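Local coordinates for thiamine pyrophosphokinase (Candida albicans, PDB 2G9Z), which catalyses the transfer of a pyrophosphate group from ATP to thiamine, giving the cofactor thiamine pyrophosphate, and binds magnesium ions, at residues I289-Y294 and R301-E306; K253-I258 and G322-C327; N45-F50 and I247-K252. All coordinates share one frame; numbering follows the deposited sequence.

Contact 1 (I289-Y294 and R301-E306); sequences IILNSY and RNWKTE. With VNP (3-[(4-amino-2-methylpyrimidin-5-yl)methyl]-5-(2-{[hydroxy(phosphonoamino)phosphoryl]oxy}ethyl)-4-methyl-1,3-thiazol-3-I um), chain N.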
loop_
_atom_site.group_PDB
_atom_site.type_symbol
_atom_site.label_atom_id
_atom_site.label_comp_id
_atom_site.label_asym_id
_atom_site.label_seq_id
_atom_site.Cartn_x
_atom_site.Cartn_y
_atom_site.Cartn_z
ATOM N N ILE A 289 -6.022 4.716 -17.777
ATOM C CA ILE A 289 -6.070 3.374 -18.330
ATOM C C ILE A 289 -7.526 3.022 -18.608
ATOM O O ILE A 289 -8.388 3.198 -17.749
ATOM C CB ILE A 289 -5.456 2.357 -17.339
ATOM C CG1 ILE A 289 -3.946 2.600 -17.236
ATOM C CG2 ILE A 289 -5.756 0.934 -17.783
ATOM C CD1 ILE A 289 -3.221 1.639 -16.334
ATOM N N ILE A 290 -7.796 2.543 -19.820
ATOM C CA ILE A 290 -9.152 2.172 -20.208
ATOM C C ILE A 290 -9.361 0.701 -19.895
ATOM O O ILE A 290 -8.565 -0.139 -20.304
ATOM C CB ILE A 290 -9.393 2.360 -21.722
ATOM C CG1 ILE A 290 -8.928 3.745 -22.169
ATOM C CG2 ILE A 290 -10.874 2.172 -22.030
ATOM C CD1 ILE A 290 -9.695 4.877 -21.558
ATOM N N LEU A 291 -10.441 0.393 -19.186
ATOM C CA LEU A 291 -10.732 -0.987 -18.820
ATOM C C LEU A 291 -12.046 -1.540 -19.372
ATOM O O LEU A 291 -13.029 -0.820 -19.540
ATOM C CB LEU A 291 -10.759 -1.124 -17.296
ATOM C CG LEU A 291 -9.513 -0.762 -16.481
ATOM C CD1 LEU A 291 -9.868 -0.729 -14.995
ATOM C CD2 LEU A 291 -8.415 -1.764 -16.754
ATOM N N ASN A 292 -12.035 -2.838 -19.645
ATOM C CA ASN A 292 -13.202 -3.575 -20.109
ATOM C C ASN A 292 -13.113 -4.899 -19.379
ATOM O O ASN A 292 -12.149 -5.633 -19.551
ATOM C CB ASN A 292 -13.159 -3.823 -21.618
ATOM C CG ASN A 292 -13.538 -2.601 -22.420
ATOM O OD1 ASN A 292 -14.601 -2.013 -22.215
ATOM N ND2 ASN A 292 -12.672 -2.213 -23.349
ATOM N N SER A 293 -14.098 -5.198 -18.541
ATOM C CA SER A 293 -14.069 -6.455 -17.809
ATOM C C SER A 293 -15.299 -7.300 -18.084
ATOM O O SER A 293 -16.361 -6.779 -18.414
ATOM C CB SER A 293 -13.952 -6.204 -16.302
ATOM O OG SER A 293 -15.087 -5.531 -15.790
ATOM N N TYR A 294 -15.130 -8.611 -17.967
ATOM C CA TYR A 294 -16.215 -9.566 -18.165
ATOM C C TYR A 294 -16.058 -10.594 -17.052
ATOM O O TYR A 294 -15.097 -11.361 -17.047
ATOM C CB TYR A 294 -16.081 -10.242 -19.533
ATOM C CG TYR A 294 -15.907 -9.259 -20.666
ATOM C CD1 TYR A 294 -17.011 -8.709 -21.323
ATOM C CD2 TYR A 294 -14.634 -8.829 -21.040
ATOM C CE1 TYR A 294 -16.848 -7.747 -22.325
ATOM C CE2 TYR A 294 -14.462 -7.872 -22.031
ATOM C CZ TYR A 294 -15.568 -7.335 -22.669
ATOM O OH TYR A 294 -15.381 -6.380 -23.642
ATOM N N ARG A 301 -16.786 -1.156 -18.905
ATOM C CA ARG A 301 -16.713 -1.113 -20.354
ATOM C C ARG A 301 -16.214 0.285 -20.684
ATOM O O ARG A 301 -16.838 1.270 -20.306
ATOM C CB ARG A 301 -18.092 -1.372 -20.984
ATOM C CG ARG A 301 -18.669 -2.756 -20.651
ATOM C CD ARG A 301 -17.676 -3.860 -20.998
ATOM N NE ARG A 301 -17.890 -5.069 -20.208
ATOM C CZ ARG A 301 -18.934 -5.881 -20.341
ATOM N NH1 ARG A 301 -19.875 -5.622 -21.247
ATOM N NH2 ARG A 301 -19.044 -6.946 -19.556
ATOM N N ASN A 302 -15.067 0.362 -21.352
ATOM C CA ASN A 302 -14.472 1.642 -21.727
ATOM C C ASN A 302 -14.404 2.585 -20.526
ATOM O O ASN A 302 -14.584 3.796 -20.658
ATOM C CB ASN A 302 -15.292 2.274 -22.851
ATOM C CG ASN A 302 -15.326 1.405 -24.097
ATOM O OD1 ASN A 302 -14.289 1.110 -24.690
ATOM N ND2 ASN A 302 -16.519 0.985 -24.493
ATOM N N TRP A 303 -14.124 2.009 -19.360
ATOM C CA TRP A 303 -14.046 2.746 -18.105
ATOM C C TRP A 303 -12.622 3.250 -17.864
ATOM O O TRP A 303 -11.693 2.448 -17.710
ATOM C CB TRP A 303 -14.477 1.820 -16.968
ATOM C CG TRP A 303 -14.923 2.508 -15.726
ATOM C CD1 TRP A 303 -16.097 3.178 -15.535
ATOM C CD2 TRP A 303 -14.226 2.551 -14.476
ATOM N NE1 TRP A 303 -16.178 3.629 -14.239
ATOM C CE2 TRP A 303 -15.042 3.259 -13.568
ATOM C CE3 TRP A 303 -12.992 2.055 -14.036
ATOM C CZ2 TRP A 303 -14.663 3.485 -12.239
ATOM C CZ3 TRP A 303 -12.614 2.280 -12.716
ATOM C CH2 TRP A 303 -13.448 2.989 -11.835
ATOM N N LYS A 304 -12.463 4.573 -17.826
ATOM C CA LYS A 304 -11.156 5.205 -17.624
ATOM C C LYS A 304 -10.797 5.305 -16.148
ATOM O O LYS A 304 -11.544 5.879 -15.353
ATOM C CB LYS A 304 -11.144 6.612 -18.224
ATOM C CG LYS A 304 -11.532 6.680 -19.684
ATOM C CD LYS A 304 -11.606 8.117 -20.160
ATOM C CE LYS A 304 -12.161 8.200 -21.571
ATOM N NZ LYS A 304 -12.353 9.614 -22.005
ATOM N N THR A 305 -9.641 4.761 -15.791
ATOM C CA THR A 305 -9.200 4.781 -14.405
ATOM C C THR A 305 -7.830 5.430 -14.214
ATOM O O THR A 305 -6.935 5.294 -15.052
ATOM C CB THR A 305 -9.154 3.351 -13.826
ATOM O OG1 THR A 305 -8.852 3.417 -12.426
ATOM C CG2 THR A 305 -8.093 2.510 -14.542
ATOM N N GLU A 306 -7.678 6.147 -13.108
ATOM C CA GLU A 306 -6.412 6.798 -12.796
ATOM C C GLU A 306 -6.453 7.360 -11.384
ATOM O O GLU A 306 -7.527 7.595 -10.831
ATOM C CB GLU A 306 -6.123 7.925 -13.801
ATOM C CG GLU A 306 -7.019 9.154 -13.678
ATOM C CD GLU A 306 -6.740 10.188 -14.764
ATOM O OE1 GLU A 306 -5.552 10.464 -15.043
ATOM O OE2 GLU A 306 -7.705 10.732 -15.334
HETATM O O2G VNP N . -17.608 -4.019 1.010
HETATM P PG VNP N . -16.094 -3.815 1.509
HETATM O O3G VNP N . -15.148 -4.540 0.631
HETATM O O1G VNP N . -16.051 -4.369 3.020
HETATM N N3B VNP N . -15.781 -2.221 1.554
HETATM P PB VNP N . -17.061 -1.302 1.946
HETATM O O2B VNP N . -16.590 0.081 2.185
HETATM O O1B VNP N . -17.790 -1.978 3.041
HETATM O O1 VNP N . -17.989 -1.334 0.629
HETATM C C7 VNP N . -17.577 -0.852 -0.656
HETATM C C12 VNP N . -18.851 -0.402 -1.374
HETATM C C11 VNP N . -18.711 0.029 -2.837
HETATM C C10 VNP N . -18.561 -1.093 -3.867
HETATM C CM4 VNP N . -19.181 -2.479 -3.677
HETATM S S1 VNP N . -17.290 1.078 -3.291
HETATM C C9 VNP N . -17.217 0.421 -4.911
HETATM N N5 VNP N . -17.825 -0.767 -4.935
HETATM C C7A VNP N . -17.636 -1.727 -6.034
HETATM C C5A VNP N . -17.300 -1.070 -7.376
HETATM C C6A VNP N . -16.075 -1.411 -7.938
HETATM N N1A VNP N . -15.729 -0.972 -9.134
HETATM C C2A VNP N . -16.548 -0.181 -9.841
HETATM C CM2 VNP N . -16.132 0.280 -11.240
HETATM N N3A VNP N . -17.736 0.182 -9.338
HETATM C C4A VNP N . -18.129 -0.242 -8.128
HETATM N N4A VNP N . -19.318 0.137 -7.666
HETATM O O HOH W 1 -13.571 -1.168 -25.987
#
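Arg-301 grips the carbonyl oxygen of Ser-293 side-on. NE and NH2 both donate to this one atom, which lies in the guanidinium plane; the NE to Ser-293 O distance is 2.9 Å. Tyr-294 lies over one face of the guanidinium, with CE1 3.4 Å from Arg-301 CZ and the two planes 28° apart. Asn-292 OD1 accepts from Asn-302 N at 2.6 Å, with the donor above the amide plane. A water joins Asn-292 ND2 to Asn-302 OD1. The antiparallel pairs Ile-289 with Thr-305 and Leu-291 with Trp-303 each have two backbone bonds. Asn-302 and Trp-303 both face Leu-291, a G1 beta bulge.

On the Leu-291 face, Leu-291 CD1 meets Thr-305 CG2 at 3.7 Å and lies at the edge of the Trp-303 ring. One face of that indole carries the pyrimidine methyl CM2 of the bound imido analogue of thiamine pyrophosphate, VNP, 3.7 Å from Trp-303 CZ2. Trp-303 thus lines the thiamine end of a site that Gln-151, Asp-155 and Arg-216 of the second subunit complete. Strand 303-305 is outermost on its side of the five-stranded sheet within this chain. Strand 322-327 flanks 289-294 on the other side, and Val-24 of strand 23-26 touches Trp-303.

Contact 2 (K253-I258 and G322-C327); sequences KGVNYI and GFIVEC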
loop_
_atom_site.group_PDB
_atom_site.type_symbol
_atom_site.label_atom_id
_atom_site.label_comp_id
_atom_site.label_asym_id
_atom_site.label_seq_id
_atom_site.Cartn_x
_atom_site.Cartn_y
_atom_site.Cartn_z
ATOM N N LYS A 253 -1.080 -5.014 -20.573
ATOM C CA LYS A 253 -1.716 -4.264 -21.648
ATOM C C LYS A 253 -2.332 -5.271 -22.613
ATOM O O LYS A 253 -1.656 -6.198 -23.062
ATOM C CB LYS A 253 -0.667 -3.430 -22.387
ATOM C CG LYS A 253 -1.191 -2.659 -23.587
ATOM C CD LYS A 253 -0.072 -1.823 -24.194
ATOM C CE LYS A 253 -0.570 -0.934 -25.317
ATOM N NZ LYS A 253 0.556 -0.164 -25.914
ATOM N N GLY A 254 -3.608 -5.086 -22.925
ATOM C CA GLY A 254 -4.283 -6.005 -23.823
ATOM C C GLY A 254 -5.318 -6.828 -23.073
ATOM O O GLY A 254 -5.809 -6.415 -22.026
ATOM N N VAL A 255 -5.644 -8.000 -23.610
ATOM C CA VAL A 255 -6.624 -8.882 -22.994
ATOM C C VAL A 255 -5.976 -9.829 -21.982
ATOM O O VAL A 255 -4.923 -10.414 -22.239
ATOM C CB VAL A 255 -7.355 -9.725 -24.071
ATOM C CG1 VAL A 255 -8.433 -10.589 -23.425
ATOM C CG2 VAL A 255 -7.977 -8.809 -25.112
ATOM N N ASN A 256 -6.611 -9.967 -20.825
ATOM C CA ASN A 256 -6.122 -10.853 -19.777
ATOM C C ASN A 256 -7.242 -11.803 -19.385
ATOM O O ASN A 256 -8.370 -11.377 -19.154
ATOM C CB ASN A 256 -5.710 -10.057 -18.529
ATOM C CG ASN A 256 -4.505 -9.169 -18.764
ATOM O OD1 ASN A 256 -3.350 -9.603 -18.650
ATOM N ND2 ASN A 256 -4.768 -7.919 -19.100
ATOM N N TYR A 257 -6.939 -13.090 -19.320
ATOM C CA TYR A 257 -7.929 -14.067 -18.903
ATOM C C TYR A 257 -7.408 -14.655 -17.601
ATOM O O TYR A 257 -6.366 -15.306 -17.581
ATOM C CB TYR A 257 -8.102 -15.169 -19.955
ATOM C CG TYR A 257 -8.990 -16.313 -19.496
ATOM C CD1 TYR A 257 -10.262 -16.071 -18.979
ATOM C CD2 TYR A 257 -8.552 -17.636 -19.572
ATOM C CE1 TYR A 257 -11.079 -17.119 -18.547
ATOM C CE2 TYR A 257 -9.359 -18.693 -19.143
ATOM C CZ TYR A 257 -10.618 -18.427 -18.632
ATOM O OH TYR A 257 -11.416 -19.467 -18.205
ATOM N N ILE A 258 -8.115 -14.387 -16.509
ATOM C CA ILE A 258 -7.719 -14.893 -15.200
ATOM C C ILE A 258 -8.595 -16.103 -14.920
ATOM O O ILE A 258 -9.814 -15.982 -14.894
ATOM C CB ILE A 258 -7.945 -13.835 -14.086
ATOM C CG1 ILE A 258 -7.075 -12.598 -14.334
ATOM C CG2 ILE A 258 -7.610 -14.430 -12.728
ATOM C CD1 ILE A 258 -7.523 -11.737 -15.503
ATOM N N GLY A 322 -13.356 -18.112 -13.925
ATOM C CA GLY A 322 -12.444 -17.123 -14.458
ATOM C C GLY A 322 -13.160 -15.875 -14.911
ATOM O O GLY A 322 -14.386 -15.827 -14.928
ATOM N N PHE A 323 -12.388 -14.854 -15.263
ATOM C CA PHE A 323 -12.949 -13.600 -15.739
ATOM C C PHE A 323 -11.965 -12.951 -16.701
ATOM O O PHE A 323 -10.803 -13.353 -16.789
ATOM C CB PHE A 323 -13.250 -12.650 -14.573
ATOM C CG PHE A 323 -12.040 -12.272 -13.752
ATOM C CD1 PHE A 323 -11.625 -13.070 -12.685
ATOM C CD2 PHE A 323 -11.324 -11.106 -14.040
ATOM C CE1 PHE A 323 -10.509 -12.714 -11.907
ATOM C CE2 PHE A 323 -10.212 -10.737 -13.276
ATOM C CZ PHE A 323 -9.801 -11.543 -12.205
ATOM N N ILE A 324 -12.429 -11.939 -17.418
ATOM C CA ILE A 324 -11.575 -11.260 -18.372
ATOM C C ILE A 324 -11.438 -9.765 -18.124
ATOM O O ILE A 324 -12.413 -9.080 -17.822
ATOM C CB ILE A 324 -12.109 -11.449 -19.802
ATOM C CG1 ILE A 324 -12.010 -12.924 -20.201
ATOM C CG2 ILE A 324 -11.347 -10.544 -20.775
ATOM C CD1 ILE A 324 -12.690 -13.246 -21.513
ATOM N N VAL A 325 -10.216 -9.264 -18.239
ATOM C CA VAL A 325 -9.997 -7.831 -18.109
ATOM C C VAL A 325 -9.110 -7.386 -19.252
ATOM O O VAL A 325 -8.032 -7.948 -19.478
ATOM C CB VAL A 325 -9.309 -7.426 -16.790
ATOM C CG1 VAL A 325 -9.064 -5.909 -16.787
ATOM C CG2 VAL A 325 -10.176 -7.819 -15.603
ATOM N N GLU A 326 -9.582 -6.398 -19.997
ATOM C CA GLU A 326 -8.799 -5.844 -21.086
ATOM C C GLU A 326 -8.375 -4.472 -20.580
ATOM O O GLU A 326 -9.180 -3.750 -20.001
ATOM C CB GLU A 326 -9.642 -5.710 -22.351
ATOM C CG GLU A 326 -8.908 -5.043 -23.500
ATOM C CD GLU A 326 -9.671 -5.140 -24.805
ATOM O OE1 GLU A 326 -10.905 -4.947 -24.787
ATOM O OE2 GLU A 326 -9.036 -5.401 -25.848
ATOM N N CYS A 327 -7.112 -4.119 -20.775
ATOM C CA CYS A 327 -6.626 -2.830 -20.297
ATOM C C CYS A 327 -5.732 -2.155 -21.327
ATOM O O CYS A 327 -4.957 -2.819 -22.006
ATOM C CB CYS A 327 -5.859 -3.025 -18.990
ATOM S SG CYS A 327 -4.444 -4.144 -19.119
#
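Lys-253 meets Cys-327 where two antiparallel strands of the mixed five-stranded sheet begin to pair. Strand 303-305, which carries Trp-303 of the ligand pocket, lies at the edge of this same sheet. Lys-253 CA lies 3.7 Å from Cys-327 SG.

Gly-254 opens the pairing. Its N donates to Cys-327 O, and its O accepts from Cys-327 N. At phi 111° and psi -156° a CB would jam against the carbonyl O of Lys-253, which calls for glycine. Val-255 pairs with Glu-326 without direct backbone bonds. Its two methyls part: CG1 packs on Ile-324 CG2 at 3.9 Å, while CG2 touches Glu-326 OE2.

Asn-256 binds Val-325 O twice. Its backbone N donates at 2.8 Å to Val-325 O, and its ND2 donates from the opposite face of that carbonyl at 3.3 Å. The same amide also donates to Lys-252 O.

A chi1 of 173° puts Tyr-257 CG anti to the backbone N. From there Tyr-257 CD1 lies 3.8 Å from Ile-324 CG1, and the ring also meets His-46 of the adjoining strand.

Ile-258 lies over one face of the Phe-323 ring in a CH-pi contact. Its CB is 3.7 Å from the ring centroid and offset toward the rim, and its CG2 reaches Phe-323 CE1 at 3.5 Å.

Contact 3 (N45-F50 and I247-K252); sequences NHIQPF and IIFLLK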
loop_
_atom_site.group_PDB
_atom_site.type_symbol
_atom_site.label_atom_id
_atom_site.label_comp_id
_atom_site.label_asym_id
_atom_site.label_seq_id
_atom_site.Cartn_x
_atom_site.Cartn_y
_atom_site.Cartn_z
ATOM N N ASN A 45 -3.279 -12.669 -22.548
ATOM C CA ASN A 45 -2.420 -13.078 -21.449
ATOM C C ASN A 45 -3.243 -13.943 -20.501
ATOM O O ASN A 45 -4.277 -13.508 -20.001
ATOM C CB ASN A 45 -1.882 -11.859 -20.698
ATOM C CG ASN A 45 -0.947 -12.245 -19.566
ATOM O OD1 ASN A 45 0.021 -12.976 -19.773
ATOM N ND2 ASN A 45 -1.231 -11.750 -18.362
ATOM N N HIS A 46 -2.792 -15.173 -20.275
ATOM C CA HIS A 46 -3.492 -16.084 -19.380
ATOM C C HIS A 46 -2.815 -16.042 -18.020
ATOM O O HIS A 46 -1.608 -16.261 -17.916
ATOM C CB HIS A 46 -3.457 -17.515 -19.928
ATOM C CG HIS A 46 -4.318 -18.476 -19.165
ATOM N ND1 HIS A 46 -4.282 -19.838 -19.375
ATOM C CD2 HIS A 46 -5.251 -18.269 -18.205
ATOM C CE1 HIS A 46 -5.155 -20.429 -18.577
ATOM N NE2 HIS A 46 -5.756 -19.499 -17.858
ATOM N N ILE A 47 -3.592 -15.742 -16.984
ATOM C CA ILE A 47 -3.069 -15.668 -15.624
ATOM C C ILE A 47 -3.788 -16.670 -14.727
ATOM O O ILE A 47 -5.016 -16.705 -14.696
ATOM C CB ILE A 47 -3.287 -14.271 -14.994
ATOM C CG1 ILE A 47 -2.871 -13.165 -15.962
ATOM C CG2 ILE A 47 -2.472 -14.161 -13.714
ATOM C CD1 ILE A 47 -3.198 -11.769 -15.462
ATOM N N GLN A 48 -3.019 -17.472 -14.000
ATOM C CA GLN A 48 -3.565 -18.466 -13.077
ATOM C C GLN A 48 -2.911 -18.198 -11.730
ATOM O O GLN A 48 -1.999 -18.913 -11.312
ATOM C CB GLN A 48 -3.224 -19.874 -13.553
ATOM C CG GLN A 48 -3.886 -20.254 -14.858
ATOM C CD GLN A 48 -3.372 -21.570 -15.393
ATOM O OE1 GLN A 48 -2.249 -21.654 -15.888
ATOM N NE2 GLN A 48 -4.182 -22.612 -15.281
ATOM N N PRO A 49 -3.384 -17.164 -11.024
ATOM C CA PRO A 49 -2.855 -16.757 -9.717
ATOM C C PRO A 49 -2.892 -17.789 -8.598
ATOM O O PRO A 49 -2.045 -17.765 -7.710
ATOM C CB PRO A 49 -3.703 -15.536 -9.353
ATOM C CG PRO A 49 -4.297 -15.080 -10.676
ATOM C CD PRO A 49 -4.587 -16.382 -11.357
ATOM N N PHE A 50 -3.858 -18.703 -8.651
ATOM C CA PHE A 50 -4.026 -19.664 -7.569
ATOM C C PHE A 50 -3.533 -21.088 -7.767
ATOM O O PHE A 50 -3.909 -21.983 -7.009
ATOM C CB PHE A 50 -5.500 -19.676 -7.169
ATOM C CG PHE A 50 -6.061 -18.305 -6.958
ATOM C CD1 PHE A 50 -5.735 -17.575 -5.817
ATOM C CD2 PHE A 50 -6.861 -17.710 -7.926
ATOM C CE1 PHE A 50 -6.192 -16.274 -5.647
ATOM C CE2 PHE A 50 -7.325 -16.406 -7.763
ATOM C CZ PHE A 50 -6.986 -15.689 -6.618
ATOM N N ILE A 247 -3.622 -11.463 -2.917
ATOM C CA ILE A 247 -2.584 -11.783 -3.878
ATOM C C ILE A 247 -2.629 -10.601 -4.843
ATOM O O ILE A 247 -3.709 -10.152 -5.251
ATOM C CB ILE A 247 -2.854 -13.105 -4.621
ATOM C CG1 ILE A 247 -1.667 -13.426 -5.532
ATOM C CG2 ILE A 247 -4.154 -13.021 -5.416
ATOM C CD1 ILE A 247 -1.649 -14.856 -6.029
ATOM N N ILE A 248 -1.455 -10.091 -5.189
ATOM C CA ILE A 248 -1.343 -8.926 -6.052
ATOM C C ILE A 248 -0.478 -9.258 -7.253
ATOM O O ILE A 248 0.598 -9.842 -7.117
ATOM C CB ILE A 248 -0.727 -7.759 -5.253
ATOM C CG1 ILE A 248 -1.560 -7.538 -3.986
ATOM C CG2 ILE A 248 -0.659 -6.495 -6.106
ATOM C CD1 ILE A 248 -0.959 -6.554 -3.005
ATOM N N PHE A 249 -0.962 -8.897 -8.433
ATOM C CA PHE A 249 -0.236 -9.185 -9.658
ATOM C C PHE A 249 -0.537 -8.143 -10.708
ATOM O O PHE A 249 -1.362 -7.244 -10.507
ATOM C CB PHE A 249 -0.594 -10.582 -10.188
ATOM C CG PHE A 249 -2.068 -10.842 -10.282
ATOM C CD1 PHE A 249 -2.803 -11.180 -9.150
ATOM C CD2 PHE A 249 -2.731 -10.723 -11.501
ATOM C CE1 PHE A 249 -4.181 -11.394 -9.232
ATOM C CE2 PHE A 249 -4.103 -10.933 -11.594
ATOM C CZ PHE A 249 -4.830 -11.268 -10.458
ATOM N N LEU A 250 0.125 -8.274 -11.845
ATOM C CA LEU A 250 -0.048 -7.305 -12.901
ATOM C C LEU A 250 -0.871 -7.817 -14.067
ATOM O O LEU A 250 -0.670 -8.931 -14.546
ATOM C CB LEU A 250 1.329 -6.851 -13.399
ATOM C CG LEU A 250 1.424 -5.533 -14.170
ATOM C CD1 LEU A 250 1.064 -4.380 -13.247
ATOM C CD2 LEU A 250 2.842 -5.351 -14.708
ATOM N N LEU A 251 -1.822 -7.002 -14.495
ATOM C CA LEU A 251 -2.633 -7.325 -15.653
ATOM C C LEU A 251 -1.817 -6.661 -16.754
ATOM O O LEU A 251 -1.333 -5.543 -16.578
ATOM C CB LEU A 251 -4.019 -6.687 -15.545
ATOM C CG LEU A 251 -4.938 -7.267 -14.468
ATOM C CD1 LEU A 251 -6.230 -6.473 -14.422
ATOM C CD2 LEU A 251 -5.223 -8.733 -14.776
ATOM N N LYS A 252 -1.638 -7.345 -17.875
ATOM C CA LYS A 252 -0.836 -6.786 -18.953
ATOM C C LYS A 252 -1.647 -6.089 -20.030
ATOM O O LYS A 252 -2.753 -6.511 -20.359
ATOM C CB LYS A 252 0.008 -7.882 -19.604
ATOM C CG LYS A 252 0.944 -8.623 -18.655
ATOM C CD LYS A 252 1.940 -9.448 -19.449
ATOM C CE LYS A 252 2.993 -10.093 -18.554
ATOM N NZ LYS A 252 4.178 -10.521 -19.365
#
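Pro-49 and Phe-249 make a CH-pi contact. Pro-49 CG lies over one face of the Phe-249 ring, 4.1 Å from its centroid and offset toward the rim. The approach is 22° off the ring normal. Phe-249 CG sits between its backbone N and carbonyl carbon (chi1 50°), and from there the ring meets Pro-49 and Ile-47.

Further apolar contacts lie around this pair. Ile-47 CD1 meets Leu-251 CD2 at 3.7 Å, and their side chains cross at about a right angle. The same methyl touches Phe-249 CE2 at 4.1 Å. Farther along, Ile-247 uses two branches. Its CD1 packs against Pro-49 CB at 4.0 Å, and its CG2 meets Phe-50 CE1 at 3.8 Å. The Phe-50 ring also stacks with Phe-266.

This is packing between two beta sheets. Strand 45-47 is outermost in the five-stranded sheet within this chain, and strand 246-251 belongs to the ten-stranded sheet. The two strands run nearly antiparallel, at 166°, with axes 9.3 Å apart. No hydrogen bond links the two segments, and side chains fill the interface. Phe-240 of strand 237-242 also touches Ile-47, Pro-49 and Ile-247.

Polar groups lie at one end. The side chain of Asn-45 crosses that of Lys-252 at about a right angle, with ND2 3.8 Å from Lys-252 CG. The polar ends bond elsewhere: Asn-45 ND2 donates to Asn-256 OD1, and Lys-252 NZ bonds to Pro-235 O.

Overall arrangement
From the N terminus, contact 3 closes first. It brings 247-252 back against 45-50 across a loop of 196 residues that holds all six helices and six strands of the ten-stranded sheet. Contact 2 opens directly afterwards, at 253, and closes at 322-327. Contact 1 opens and closes within that second loop, with six residues between its segments. Contact 3 is in series with both. Strands 45-47, 254-259, 322-327, 289-294 and 303-305 lie in that order across one sheet. Contacts 2 and 1 join through 322-327 and 289-294. Contacts 3 and 2 join through 45-47 and 254-259. Contact 3 packs this sheet on strand 246-251, and side chains of contact 2 reach Leu-251 of the same strand.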